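Local coordinates for putative oxidoreductase molybdopterin-binding subunit (Sulfolobus tokodaii, PDB 4ZOH), which is probably the molybdenum-binding subunit of an aldehyde oxidase/xanthine dehydrogenase-type oxidoreductase and holds a pterin cytosine dinucleotide cofactor, at residues V585-A590 with P648-Y654; E344-N348 with E360-K364; K71-Y75 with K120-G124; A416-W420 with N559-T565. One frame throughout, in Å; residues are numbered along the deposited sequence.

How the interactions relate
Two of the four contacts come near the pterin cytosine dinucleotide without being defined by it: the side chain of Trp653 in interaction 1 and that of Ala416 in interaction 4 each lie about 7 Å from the cofactor, although the centres of these contacts are 32 Å apart. Interaction 2, a buried helix-helix corner, is the nearest neighbour of interaction 1, with about 10 Å between nearest atoms; both meet helix 673-688. Interaction 3 is the remote one, its centre 46 Å from that of interaction 1 and on the opposite side of the chain's centre, where the hammerhead region meets the first cofactor-binding region. Along the sequence no contact encloses another; they follow in the order 3, 2, 4, 1.

Interaction 1 (V585-A590 with P648-Y654)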
loop_
_atom_site.group_PDB
_atom_site.type_symbol
_atom_site.label_atom_id
_atom_site.label_comp_id
_atom_site.label_asym_id
_atom_site.label_seq_id
_atom_site.Cartn_x
_atom_site.Cartn_y
_atom_site.Cartn_z
ATOM N N VAL A 585 1.964 46.140 -1.976
ATOM C CA VAL A 585 1.726 46.132 -3.415
ATOM C C VAL A 585 0.225 46.287 -3.673
ATOM O O VAL A 585 -0.532 45.356 -3.420
ATOM C CB VAL A 585 2.233 44.829 -4.059
ATOM C CG1 VAL A 585 2.021 44.824 -5.582
ATOM C CG2 VAL A 585 3.688 44.562 -3.628
ATOM N N LYS A 586 -0.175 47.399 -4.285
ATOM C CA LYS A 586 -1.599 47.720 -4.565
ATOM C C LYS A 586 -2.165 47.029 -5.725
ATOM O O LYS A 586 -3.341 46.553 -5.703
ATOM C CB LYS A 586 -1.727 49.211 -4.852
ATOM C CG LYS A 586 -1.429 50.064 -3.633
ATOM C CD LYS A 586 -2.051 49.494 -2.353
ATOM C CE LYS A 586 -1.443 50.136 -1.144
ATOM N NZ LYS A 586 -0.048 50.476 -1.542
ATOM N N LYS A 587 -1.373 47.017 -6.797
ATOM C CA LYS A 587 -1.777 46.400 -8.034
ATOM C C LYS A 587 -0.605 45.827 -8.745
ATOM O O LYS A 587 0.496 46.360 -8.666
ATOM C CB LYS A 587 -2.399 47.412 -8.998
ATOM C CG LYS A 587 -3.830 47.851 -8.660
ATOM C CD LYS A 587 -4.576 48.483 -9.839
ATOM C CE LYS A 587 -5.612 49.562 -9.459
ATOM N NZ LYS A 587 -5.774 49.860 -7.999
ATOM N N TYR A 588 -0.878 44.774 -9.495
ATOM C CA TYR A 588 0.115 44.150 -10.297
ATOM C C TYR A 588 -0.602 43.799 -11.563
ATOM O O TYR A 588 -1.654 43.180 -11.513
ATOM C CB TYR A 588 0.656 42.884 -9.557
ATOM C CG TYR A 588 1.919 42.286 -10.205
ATOM C CD1 TYR A 588 3.227 42.474 -9.644
ATOM C CD2 TYR A 588 1.791 41.555 -11.379
ATOM C CE1 TYR A 588 4.365 41.903 -10.284
ATOM C CE2 TYR A 588 2.901 41.018 -12.007
ATOM C CZ TYR A 588 4.168 41.172 -11.452
ATOM O OH TYR A 588 5.157 40.591 -12.212
ATOM N N VAL A 589 -0.004 44.153 -12.701
ATOM C CA VAL A 589 -0.515 43.725 -13.985
ATOM C C VAL A 589 0.530 42.881 -14.740
ATOM O O VAL A 589 1.655 43.293 -14.826
ATOM C CB VAL A 589 -0.918 44.980 -14.838
ATOM C CG1 VAL A 589 -1.345 44.594 -16.255
ATOM C CG2 VAL A 589 -2.016 45.803 -14.107
ATOM N N ALA A 590 0.116 41.764 -15.336
ATOM C CA ALA A 590 1.017 40.927 -16.142
ATOM C C ALA A 590 0.420 40.899 -17.509
ATOM O O ALA A 590 -0.788 40.569 -17.693
ATOM C CB ALA A 590 1.087 39.481 -15.599
ATOM N N PRO A 648 -0.292 41.133 -3.504
ATOM C CA PRO A 648 -0.943 42.277 -4.079
ATOM C C PRO A 648 -2.470 42.160 -3.902
ATOM O O PRO A 648 -3.060 41.098 -4.075
ATOM C CB PRO A 648 -0.556 42.202 -5.568
ATOM C CG PRO A 648 0.612 41.244 -5.634
ATOM C CD PRO A 648 0.300 40.262 -4.541
ATOM N N GLU A 649 -3.097 43.248 -3.520
ATOM C CA GLU A 649 -4.555 43.281 -3.409
ATOM C C GLU A 649 -5.254 42.721 -4.635
ATOM O O GLU A 649 -6.244 42.031 -4.523
ATOM C CB GLU A 649 -4.958 44.723 -3.171
ATOM C CG GLU A 649 -4.124 45.364 -2.070
ATOM C CD GLU A 649 -4.619 46.728 -1.662
ATOM O OE1 GLU A 649 -3.864 47.389 -0.900
ATOM O OE2 GLU A 649 -5.742 47.132 -2.090
ATOM N N LYS A 650 -4.690 42.964 -5.816
ATOM C CA LYS A 650 -5.177 42.367 -7.018
ATOM C C LYS A 650 -4.040 42.122 -8.008
ATOM O O LYS A 650 -3.135 42.958 -8.139
ATOM C CB LYS A 650 -6.223 43.316 -7.633
ATOM C CG LYS A 650 -6.901 42.796 -8.866
ATOM C CD LYS A 650 -7.596 41.456 -8.713
ATOM C CE LYS A 650 -8.590 41.309 -9.866
ATOM N NZ LYS A 650 -8.553 39.903 -10.302
ATOM N N ILE A 651 -4.108 40.994 -8.714
ATOM C CA ILE A 651 -3.182 40.719 -9.776
ATOM C C ILE A 651 -4.046 40.470 -10.975
ATOM O O ILE A 651 -4.846 39.522 -10.978
ATOM C CB ILE A 651 -2.378 39.408 -9.492
ATOM C CG1 ILE A 651 -1.501 39.555 -8.247
ATOM C CG2 ILE A 651 -1.532 39.026 -10.700
ATOM C CD1 ILE A 651 -0.718 38.305 -7.869
ATOM N N ASP A 652 -3.906 41.299 -12.005
ATOM C CA ASP A 652 -4.632 41.054 -13.252
ATOM C C ASP A 652 -3.682 40.431 -14.254
ATOM O O ASP A 652 -2.614 40.978 -14.535
ATOM C CB ASP A 652 -5.158 42.388 -13.833
ATOM C CG ASP A 652 -6.194 43.067 -12.921
ATOM O OD1 ASP A 652 -6.921 42.377 -12.213
ATOM O OD2 ASP A 652 -6.248 44.308 -12.908
ATOM N N TRP A 653 -4.108 39.324 -14.830
ATOM C CA TRP A 653 -3.339 38.641 -15.799
ATOM C C TRP A 653 -4.008 38.721 -17.162
ATOM O O TRP A 653 -5.185 38.385 -17.309
ATOM C CB TRP A 653 -3.151 37.168 -15.357
ATOM C CG TRP A 653 -2.344 36.379 -16.384
ATOM C CD1 TRP A 653 -0.968 36.462 -16.602
ATOM C CD2 TRP A 653 -2.836 35.412 -17.311
ATOM N NE1 TRP A 653 -0.598 35.589 -17.593
ATOM C CE2 TRP A 653 -1.714 34.942 -18.060
ATOM C CE3 TRP A 653 -4.116 34.883 -17.592
ATOM C CZ2 TRP A 653 -1.834 33.980 -19.039
ATOM C CZ3 TRP A 653 -4.237 33.963 -18.581
ATOM C CH2 TRP A 653 -3.100 33.502 -19.315
ATOM N N TYR A 654 -3.239 39.157 -18.154
ATOM C CA TYR A 654 -3.677 39.146 -19.567
ATOM C C TYR A 654 -2.707 38.398 -20.529
ATOM O O TYR A 654 -1.488 38.388 -20.348
ATOM C CB TYR A 654 -3.875 40.580 -20.100
ATOM C CG TYR A 654 -4.695 41.454 -19.188
ATOM C CD1 TYR A 654 -6.120 41.455 -19.274
ATOM C CD2 TYR A 654 -4.070 42.298 -18.263
ATOM C CE1 TYR A 654 -6.890 42.324 -18.438
ATOM C CE2 TYR A 654 -4.808 43.135 -17.424
ATOM C CZ TYR A 654 -6.228 43.143 -17.522
ATOM O OH TYR A 654 -6.948 43.940 -16.671
#
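Val585 turns CG1 to the side opposite its own nitrogen (chi1 -179°), which lays that methyl alongside the ring of Pro648, CG1 3.7 Å from Pro648 CB. In Glu649 the chain runs extended beyond CG beside Lys586, which bends at chi2 and again at chi4, and the two point the same way. The carboxylate meets the methylene part of the lysine, not its ammonium: Glu649 OE1 lies 3.1 Å from Lys586 CD, whereas Lys586 NZ is 5.0 Å from that oxygen and bonds Phe584 O weakly. The backbones pair as parallel strands whose axes lie 12° apart. Tyr588 N donates to Lys650 O and Asp652 N to Tyr588 O; Ala590 N reaches Asp652 O at 3.0 Å and Tyr654 N reaches Ala590 O at 2.9 Å. On one face of the sheet, Ala590 CB sits at the edge of the Trp653 ring, 3.8 Å from CD1; on the other, Val589 CG1 lies at the edge of the Tyr654 ring, in its plane, 3.9 Å from CE2. Trp653 NE1 is hydrogen-bonded to Asp592 OD2, and Tyr588 OH to His571 ND1. Strand 583-593 pairs on its other side with strand 568-577, where Lys586 and Lys587 form a classic beta bulge facing Leu574. Helix 600-619, connecting the two parallel strands, makes this a beta-alpha-beta crossover and packs on Tyr588, Pro648 and Trp653, while helix 673-688 covers Val585 and Tyr588.

Interaction 2 (E344-N348 with E360-K364)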
loop_
_atom_site.group_PDB
_atom_site.type_symbol
_atom_site.label_atom_id
_atom_site.label_comp_id
_atom_site.label_asym_id
_atom_site.label_seq_id
_atom_site.Cartn_x
_atom_site.Cartn_y
_atom_site.Cartn_z
ATOM N N GLU A 344 16.952 44.073 -16.381
ATOM C CA GLU A 344 15.826 44.977 -16.047
ATOM C C GLU A 344 16.171 45.947 -14.937
ATOM O O GLU A 344 15.720 47.107 -14.948
ATOM C CB GLU A 344 14.540 44.207 -15.772
ATOM C CG GLU A 344 14.050 43.417 -16.934
ATOM C CD GLU A 344 13.687 44.350 -18.089
ATOM O OE1 GLU A 344 12.753 45.171 -17.871
ATOM O OE2 GLU A 344 14.374 44.277 -19.166
ATOM N N ARG A 345 17.039 45.563 -14.026
ATOM C CA ARG A 345 17.545 46.537 -13.097
ATOM C C ARG A 345 18.477 47.582 -13.775
ATOM O O ARG A 345 18.343 48.801 -13.557
ATOM C CB ARG A 345 18.265 45.846 -11.971
ATOM C CG ARG A 345 17.333 45.027 -11.040
ATOM C CD ARG A 345 16.391 45.938 -10.265
ATOM N NE ARG A 345 17.143 46.838 -9.407
ATOM C CZ ARG A 345 17.159 48.168 -9.512
ATOM N NH1 ARG A 345 16.381 48.788 -10.419
ATOM N NH2 ARG A 345 17.919 48.875 -8.652
ATOM N N ILE A 346 19.406 47.099 -14.593
ATOM C CA ILE A 346 20.362 47.936 -15.282
ATOM C C ILE A 346 19.553 48.985 -16.094
ATOM O O ILE A 346 19.829 50.138 -15.942
ATOM C CB ILE A 346 21.312 47.075 -16.184
ATOM C CG1 ILE A 346 22.410 46.402 -15.310
ATOM C CG2 ILE A 346 21.984 47.923 -17.279
ATOM C CD1 ILE A 346 23.016 45.196 -16.005
ATOM N N VAL A 347 18.569 48.547 -16.910
ATOM C CA VAL A 347 17.692 49.406 -17.705
ATOM C C VAL A 347 17.067 50.532 -16.835
ATOM O O VAL A 347 17.016 51.714 -17.259
ATOM C CB VAL A 347 16.587 48.592 -18.390
ATOM C CG1 VAL A 347 15.424 49.481 -18.824
ATOM C CG2 VAL A 347 17.108 47.893 -19.633
ATOM N N ASN A 348 16.642 50.204 -15.617
ATOM C CA ASN A 348 16.057 51.245 -14.785
ATOM C C ASN A 348 17.103 52.142 -14.193
ATOM O O ASN A 348 16.855 53.343 -13.933
ATOM C CB ASN A 348 15.152 50.690 -13.685
ATOM C CG ASN A 348 13.709 50.636 -14.082
ATOM O OD1 ASN A 348 13.312 50.308 -15.237
ATOM N ND2 ASN A 348 12.893 51.030 -13.122
ATOM N N GLU A 360 9.466 54.355 -21.559
ATOM C CA GLU A 360 9.977 54.885 -22.857
ATOM C C GLU A 360 11.326 54.209 -23.216
ATOM O O GLU A 360 11.547 53.752 -24.354
ATOM C CB GLU A 360 10.083 56.468 -22.847
ATOM C CG GLU A 360 8.735 57.209 -22.967
ATOM C CD GLU A 360 7.990 56.947 -24.279
ATOM O OE1 GLU A 360 8.630 56.887 -25.351
ATOM O OE2 GLU A 360 6.752 56.776 -24.245
ATOM N N ILE A 361 12.197 54.093 -22.222
ATOM C CA ILE A 361 13.517 53.452 -22.465
ATOM C C ILE A 361 13.363 52.033 -23.053
ATOM O O ILE A 361 14.102 51.661 -24.006
ATOM C CB ILE A 361 14.391 53.504 -21.213
ATOM C CG1 ILE A 361 15.864 53.491 -21.638
ATOM C CG2 ILE A 361 13.985 52.398 -20.260
ATOM C CD1 ILE A 361 16.802 53.912 -20.525
ATOM N N ARG A 362 12.332 51.301 -22.591
ATOM C CA ARG A 362 12.093 49.968 -23.088
ATOM C C ARG A 362 11.535 49.977 -24.518
ATOM O O ARG A 362 11.909 49.132 -25.366
ATOM C CB ARG A 362 11.207 49.142 -22.058
ATOM C CG ARG A 362 11.857 48.949 -20.680
ATOM C CD ARG A 362 10.951 48.200 -19.657
ATOM N NE ARG A 362 11.781 47.644 -18.593
ATOM C CZ ARG A 362 12.299 48.337 -17.581
ATOM N NH1 ARG A 362 12.029 49.641 -17.412
ATOM N NH2 ARG A 362 13.085 47.722 -16.702
ATOM N N LEU A 363 10.608 50.904 -24.794
ATOM C CA LEU A 363 10.091 51.058 -26.165
ATOM C C LEU A 363 11.235 51.497 -27.095
ATOM O O LEU A 363 11.227 51.081 -28.250
ATOM C CB LEU A 363 8.916 52.052 -26.272
ATOM C CG LEU A 363 7.595 51.598 -25.642
ATOM C CD1 LEU A 363 6.733 52.828 -25.484
ATOM C CD2 LEU A 363 6.929 50.526 -26.482
ATOM N N LYS A 364 12.190 52.284 -26.559
ATOM C CA LYS A 364 13.342 52.752 -27.335
ATOM C C LYS A 364 14.256 51.567 -27.776
ATOM O O LYS A 364 14.587 51.428 -28.995
ATOM C CB LYS A 364 14.122 53.855 -26.600
ATOM C CG LYS A 364 15.316 54.356 -27.434
ATOM C CD LYS A 364 15.898 55.686 -27.018
ATOM C CE LYS A 364 15.159 56.817 -27.742
ATOM N NZ LYS A 364 15.396 58.182 -27.181
#
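Arg362 holds Glu344 and Asn348 together through the edge of its guanidinium, taking one oxygen from each with two nitrogens. On the Glu344 side the grip is side-on: NE reaches Glu344 OE1 at 2.8 Å on the syn lone pair, and NH2 meets the same oxygen, also at 2.8 Å, from well above the carboxylate plane, the two planes being 61° apart. On the Asn348 side it is end-on. Arg362 NH1 donates to Asn348 OD1 at 2.6 Å, while NH2 reaches that oxygen at 3.0 Å from above the carbonyl plane. NH2 is thus shared between the two acceptors, and both oxygens lie close to the guanidinium plane, which fixes the rotation of the group. The charge of Glu344 has further partners, OE2 bonding Tyr309 OH and OE1 the backbone N of Ser410; Arg362 NH1 also donates to Gln358 O.

Arg362 runs extended from CG to NE (chi2 177°), long enough to span the 10.9 Å between the axes of the two helical segments. Val347 covers one face of the guanidinium, its CG1 3.5 Å from the plane and over its centre. The same methyl touches Ile361 CG2 at 3.6 Å, as the two side chains pass one another from opposing helices. The contact is the corner between consecutive helices 336-353 and 358-365, whose segments cross at 112°. Helix 673-688 touches Glu344, Asn348 and Arg362; away from the contact, Ile346 faces strand 254-266 and Leu363 faces helix 385-401.

Interaction 3 (K71-Y75 with K120-G124); sequences KETTY and KVHSG
Glu72, on edge strand 72-73 of the hammerhead region's three-stranded antiparallel sheet, lays its carboxylate flat on one face of the His122 ring. The planes differ by 3°, and OE1 stands 3.3 Å above the ring, offset toward the rim, so this is stacking: the 3.4 Å from Glu72 OE1 to His122 NE2 has too poor an angle for a hydrogen bond. The extended Glu72 chain carries OE2 on to the next residue, where Ser123 N donates to its syn lone pair at 2.7 Å, nearly straight at 170°; Ser123 OG adds a weak bond to OE1. At the ring's edge, Thr74 CG2 lies in plane, 3.6 Å from His122 CD2.

In the second shell, His43 NE2 bonds Glu72 OE2, and Asn324 ND2 bonds both Thr74 O and Val121 O, tying the end of segment 71-75 to the loop 120-124. Asp65 serves both sides, OD2 taking His122 NE2 and OD1 the Glu72 backbone N. Were His122 replaced by an alanine, the Glu72 carboxylate would probably lose the ring it stacks on and Asp65 OD2 its imidazole mate. The ring is also tied within its own loop: Gly124 N donates to His122 ND1 at 3.0 Å, tilted 33° from the ring plane.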
loop_
_atom_site.group_PDB
_atom_site.type_symbol
_atom_site.label_atom_id
_atom_site.label_comp_id
_atom_site.label_asym_id
_atom_site.label_seq_id
_atom_site.Cartn_x
_atom_site.Cartn_y
_atom_site.Cartn_z
ATOM N N LYS A 71 34.733 10.415 4.917
ATOM C CA LYS A 71 35.887 11.066 5.647
ATOM C C LYS A 71 35.787 12.566 5.841
ATOM O O LYS A 71 36.374 13.127 6.805
ATOM C CB LYS A 71 37.204 10.895 4.903
ATOM C CG LYS A 71 37.256 9.841 3.840
ATOM C CD LYS A 71 37.785 8.553 4.411
ATOM C CE LYS A 71 38.373 7.732 3.272
ATOM N NZ LYS A 71 38.328 6.316 3.712
ATOM N N GLU A 72 35.086 13.236 4.912
ATOM C CA GLU A 72 35.115 14.687 4.896
ATOM C C GLU A 72 33.746 15.286 4.508
ATOM O O GLU A 72 33.251 15.061 3.379
ATOM C CB GLU A 72 36.216 15.164 3.943
ATOM C CG GLU A 72 36.612 16.660 4.083
ATOM C CD GLU A 72 37.659 17.056 3.028
ATOM O OE1 GLU A 72 38.445 16.170 2.600
ATOM O OE2 GLU A 72 37.683 18.237 2.581
ATOM N N THR A 73 33.180 16.041 5.450
ATOM C CA THR A 73 31.950 16.767 5.226
ATOM C C THR A 73 32.213 18.220 4.802
ATOM O O THR A 73 33.030 18.894 5.448
ATOM C CB THR A 73 31.020 16.724 6.446
ATOM O OG1 THR A 73 29.812 17.440 6.114
ATOM C CG2 THR A 73 31.650 17.323 7.671
ATOM N N THR A 74 31.474 18.678 3.773
ATOM C CA THR A 74 31.613 19.966 3.138
ATOM C C THR A 74 30.508 21.043 3.294
ATOM O O THR A 74 30.600 22.082 2.605
ATOM C CB THR A 74 31.892 19.804 1.668
ATOM O OG1 THR A 74 30.924 18.912 1.103
ATOM C CG2 THR A 74 33.317 19.216 1.438
ATOM N N TYR A 75 29.514 20.835 4.182
ATOM C CA TYR A 75 28.473 21.854 4.479
ATOM C C TYR A 75 27.675 21.435 5.665
ATOM O O TYR A 75 27.401 20.232 5.827
ATOM C CB TYR A 75 27.540 22.127 3.246
ATOM C CG TYR A 75 26.783 20.962 2.650
ATOM C CD1 TYR A 75 25.425 20.747 2.968
ATOM C CD2 TYR A 75 27.405 20.039 1.796
ATOM C CE1 TYR A 75 24.714 19.691 2.421
ATOM C CE2 TYR A 75 26.701 18.976 1.251
ATOM C CZ TYR A 75 25.323 18.817 1.567
ATOM O OH TYR A 75 24.586 17.771 1.009
ATOM N N LYS A 120 40.339 25.350 0.018
ATOM C CA LYS A 120 39.576 24.444 -0.850
ATOM C C LYS A 120 38.295 24.008 -0.151
ATOM O O LYS A 120 38.284 23.750 1.065
ATOM C CB LYS A 120 40.354 23.192 -1.217
ATOM C CG LYS A 120 41.677 23.434 -1.880
ATOM C CD LYS A 120 41.536 23.592 -3.371
ATOM C CE LYS A 120 42.885 23.994 -3.937
ATOM N NZ LYS A 120 42.640 24.509 -5.308
ATOM N N VAL A 121 37.184 23.971 -0.879
ATOM C CA VAL A 121 35.895 23.563 -0.237
ATOM C C VAL A 121 35.937 22.071 0.182
ATOM O O VAL A 121 35.457 21.665 1.255
ATOM C CB VAL A 121 34.680 23.859 -1.146
ATOM C CG1 VAL A 121 33.401 23.276 -0.516
ATOM C CG2 VAL A 121 34.544 25.380 -1.280
ATOM N N HIS A 122 36.505 21.272 -0.677
ATOM C CA HIS A 122 36.883 19.912 -0.315
ATOM C C HIS A 122 38.409 19.707 -0.558
ATOM O O HIS A 122 38.901 20.111 -1.620
ATOM C CB HIS A 122 36.130 18.879 -1.181
ATOM C CG HIS A 122 36.271 17.455 -0.694
ATOM N ND1 HIS A 122 37.206 16.580 -1.208
ATOM C CD2 HIS A 122 35.583 16.755 0.250
ATOM C CE1 HIS A 122 37.094 15.412 -0.596
ATOM N NE2 HIS A 122 36.111 15.482 0.283
ATOM N N SER A 123 39.079 18.993 0.370
ATOM C CA SER A 123 40.505 18.460 0.197
ATOM C C SER A 123 40.889 18.073 -1.181
ATOM O O SER A 123 41.904 18.505 -1.661
ATOM C CB SER A 123 40.807 17.236 1.073
ATOM O OG SER A 123 40.858 17.710 2.367
ATOM N N GLY A 124 40.105 17.240 -1.817
ATOM C CA GLY A 124 40.514 16.778 -3.123
ATOM C C GLY A 124 40.163 17.563 -4.369
ATOM O O GLY A 124 40.308 16.996 -5.440
#

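Interaction 4 (A416-W420 with N559-T565)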
loop_
_atom_site.group_PDB
_atom_site.type_symbol
_atom_site.label_atom_id
_atom_site.label_comp_id
_atom_site.label_asym_id
_atom_site.label_seq_id
_atom_site.Cartn_x
_atom_site.Cartn_y
_atom_site.Cartn_z
ATOM N N ALA A 416 10.378 24.677 -22.734
ATOM C CA ALA A 416 10.028 23.525 -23.586
ATOM C C ALA A 416 11.289 22.812 -24.137
ATOM O O ALA A 416 11.436 22.507 -25.346
ATOM C CB ALA A 416 9.068 23.931 -24.700
ATOM N N PHE A 417 12.199 22.564 -23.230
ATOM C CA PHE A 417 13.429 21.832 -23.501
ATOM C C PHE A 417 13.146 20.378 -23.852
ATOM O O PHE A 417 12.074 19.773 -23.472
ATOM C CB PHE A 417 14.319 21.920 -22.274
ATOM C CG PHE A 417 14.552 23.324 -21.788
ATOM C CD1 PHE A 417 15.714 24.034 -22.169
ATOM C CD2 PHE A 417 13.600 23.978 -20.954
ATOM C CE1 PHE A 417 15.941 25.345 -21.700
ATOM C CE2 PHE A 417 13.821 25.302 -20.512
ATOM C CZ PHE A 417 14.999 25.978 -20.892
ATOM N N GLY A 418 14.068 19.807 -24.642
ATOM C CA GLY A 418 13.942 18.409 -25.065
ATOM C C GLY A 418 14.400 17.459 -23.965
ATOM O O GLY A 418 14.492 17.881 -22.778
ATOM N N PRO A 419 14.789 16.221 -24.340
ATOM C CA PRO A 419 15.049 15.857 -25.735
ATOM C C PRO A 419 13.841 15.247 -26.355
ATOM O O PRO A 419 13.710 15.160 -27.595
ATOM C CB PRO A 419 16.200 14.800 -25.604
ATOM C CG PRO A 419 15.859 14.126 -24.273
ATOM C CD PRO A 419 15.531 15.333 -23.407
ATOM N N TRP A 420 12.929 14.788 -25.514
ATOM C CA TRP A 420 11.757 14.089 -26.076
ATOM C C TRP A 420 10.717 14.001 -24.971
ATOM O O TRP A 420 10.986 14.379 -23.818
ATOM C CB TRP A 420 12.128 12.680 -26.667
ATOM C CG TRP A 420 13.096 11.874 -25.901
ATOM C CD1 TRP A 420 14.471 11.740 -26.169
ATOM C CD2 TRP A 420 12.838 11.039 -24.752
ATOM N NE1 TRP A 420 15.059 10.933 -25.212
ATOM C CE2 TRP A 420 14.092 10.448 -24.362
ATOM C CE3 TRP A 420 11.674 10.678 -24.050
ATOM C CZ2 TRP A 420 14.217 9.577 -23.245
ATOM C CZ3 TRP A 420 11.804 9.819 -22.922
ATOM C CH2 TRP A 420 13.069 9.239 -22.564
ATOM N N ASN A 559 10.009 13.678 -30.217
ATOM C CA ASN A 559 11.422 14.090 -30.138
ATOM C C ASN A 559 11.460 15.608 -30.362
ATOM O O ASN A 559 10.745 16.114 -31.168
ATOM C CB ASN A 559 12.304 13.302 -31.131
ATOM C CG ASN A 559 11.697 13.249 -32.537
ATOM O OD1 ASN A 559 10.497 12.967 -32.706
ATOM N ND2 ASN A 559 12.523 13.509 -33.566
ATOM N N VAL A 560 12.218 16.336 -29.580
ATOM C CA VAL A 560 12.202 17.815 -29.709
ATOM C C VAL A 560 13.350 18.250 -30.653
ATOM O O VAL A 560 14.508 18.253 -30.253
ATOM C CB VAL A 560 12.315 18.498 -28.337
ATOM C CG1 VAL A 560 12.468 20.039 -28.459
ATOM C CG2 VAL A 560 11.117 18.108 -27.438
ATOM N N LYS A 561 13.000 18.616 -31.888
ATOM C CA LYS A 561 13.975 19.094 -32.864
ATOM C C LYS A 561 14.243 20.602 -32.785
ATOM O O LYS A 561 15.309 21.036 -33.139
ATOM C CB LYS A 561 13.575 18.652 -34.276
ATOM C CG LYS A 561 13.832 17.178 -34.490
ATOM C CD LYS A 561 12.802 16.548 -35.416
ATOM C CE LYS A 561 13.451 15.597 -36.424
ATOM N NZ LYS A 561 12.463 15.232 -37.478
ATOM N N GLN A 562 13.318 21.384 -32.239
ATOM C CA GLN A 562 13.438 22.836 -32.265
ATOM C C GLN A 562 14.174 23.296 -31.040
ATOM O O GLN A 562 14.216 22.602 -30.023
ATOM C CB GLN A 562 12.055 23.519 -32.359
ATOM C CG GLN A 562 11.133 22.998 -33.461
ATOM C CD GLN A 562 10.406 21.713 -33.060
ATOM O OE1 GLN A 562 10.790 20.962 -32.095
ATOM N NE2 GLN A 562 9.358 21.425 -33.793
ATOM N N PRO A 563 14.779 24.487 -31.114
ATOM C CA PRO A 563 15.337 24.944 -29.881
ATOM C C PRO A 563 14.230 25.455 -28.868
ATOM O O PRO A 563 13.009 25.479 -29.190
ATOM C CB PRO A 563 16.281 26.048 -30.344
ATOM C CG PRO A 563 15.632 26.620 -31.554
ATOM C CD PRO A 563 15.006 25.439 -32.229
ATOM N N PRO A 564 14.630 25.785 -27.627
ATOM C CA PRO A 564 13.595 26.214 -26.677
ATOM C C PRO A 564 12.705 27.369 -27.284
ATOM O O PRO A 564 13.238 28.276 -27.909
ATOM C CB PRO A 564 14.410 26.735 -25.476
ATOM C CG PRO A 564 15.795 26.146 -25.618
ATOM C CD PRO A 564 15.936 25.513 -26.981
ATOM N N THR A 565 11.385 27.279 -27.147
ATOM C CA THR A 565 10.455 28.331 -27.551
ATOM C C THR A 565 10.403 29.420 -26.488
ATOM O O THR A 565 10.507 29.134 -25.274
ATOM C CB THR A 565 9.077 27.752 -27.842
ATOM O OG1 THR A 565 8.284 28.705 -28.557
ATOM C CG2 THR A 565 8.341 27.292 -26.533
HETATM O O HOH W 1 10.750 24.218 -27.772
#
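Val560 and Pro419 meet at the end of an antiparallel strand pair, where one loop enters strand 420-427 and another leaves strand 553-559, and here the contact is tight. Val560 N donates to Pro419 O at 2.7 Å and almost straight (175°), though the donor stands 40° out of the carbonyl plane. Next to it Trp420 and Asn559 form a non-hydrogen-bonded pair, with Trp420 CB 3.8 Å from Asn559 CA. The side chain of Val560 presses on the bare CA of Gly418, 3.7 Å from Val560 CB, and a side-chain carbon on that glycine would be tight against it. The peptide bond before Pro419 is cis, and Arg485 hydrogen-bonds the same loop, through NE to Phe417 O and NH2 to Trp420 O. Val560 also touches Ile489 of helix 486-512, so an alanine here, lacking the methyls CG1 and CG2 that lie against Gly418 CA, would probably open a gap toward Ile489.

Toward the other end the segments meet more sparsely. Pro564 CG approaches the Phe417 ring at 4.0 Å from CE1, the two side chains crossing at about a right angle, and Ala416 CB touches Thr565 CG2 at 3.9 Å. Thr565 is fixed from beyond the contact by Asp381, which bonds OG1, while Trp420, at the tight end, has its ring met by Phe546 of the second copy of this protein. Between the loops on the looser side, one water spans the backbones, donating to Ala416 O at 3.0 Å and to Pro563 O at 3.0 Å.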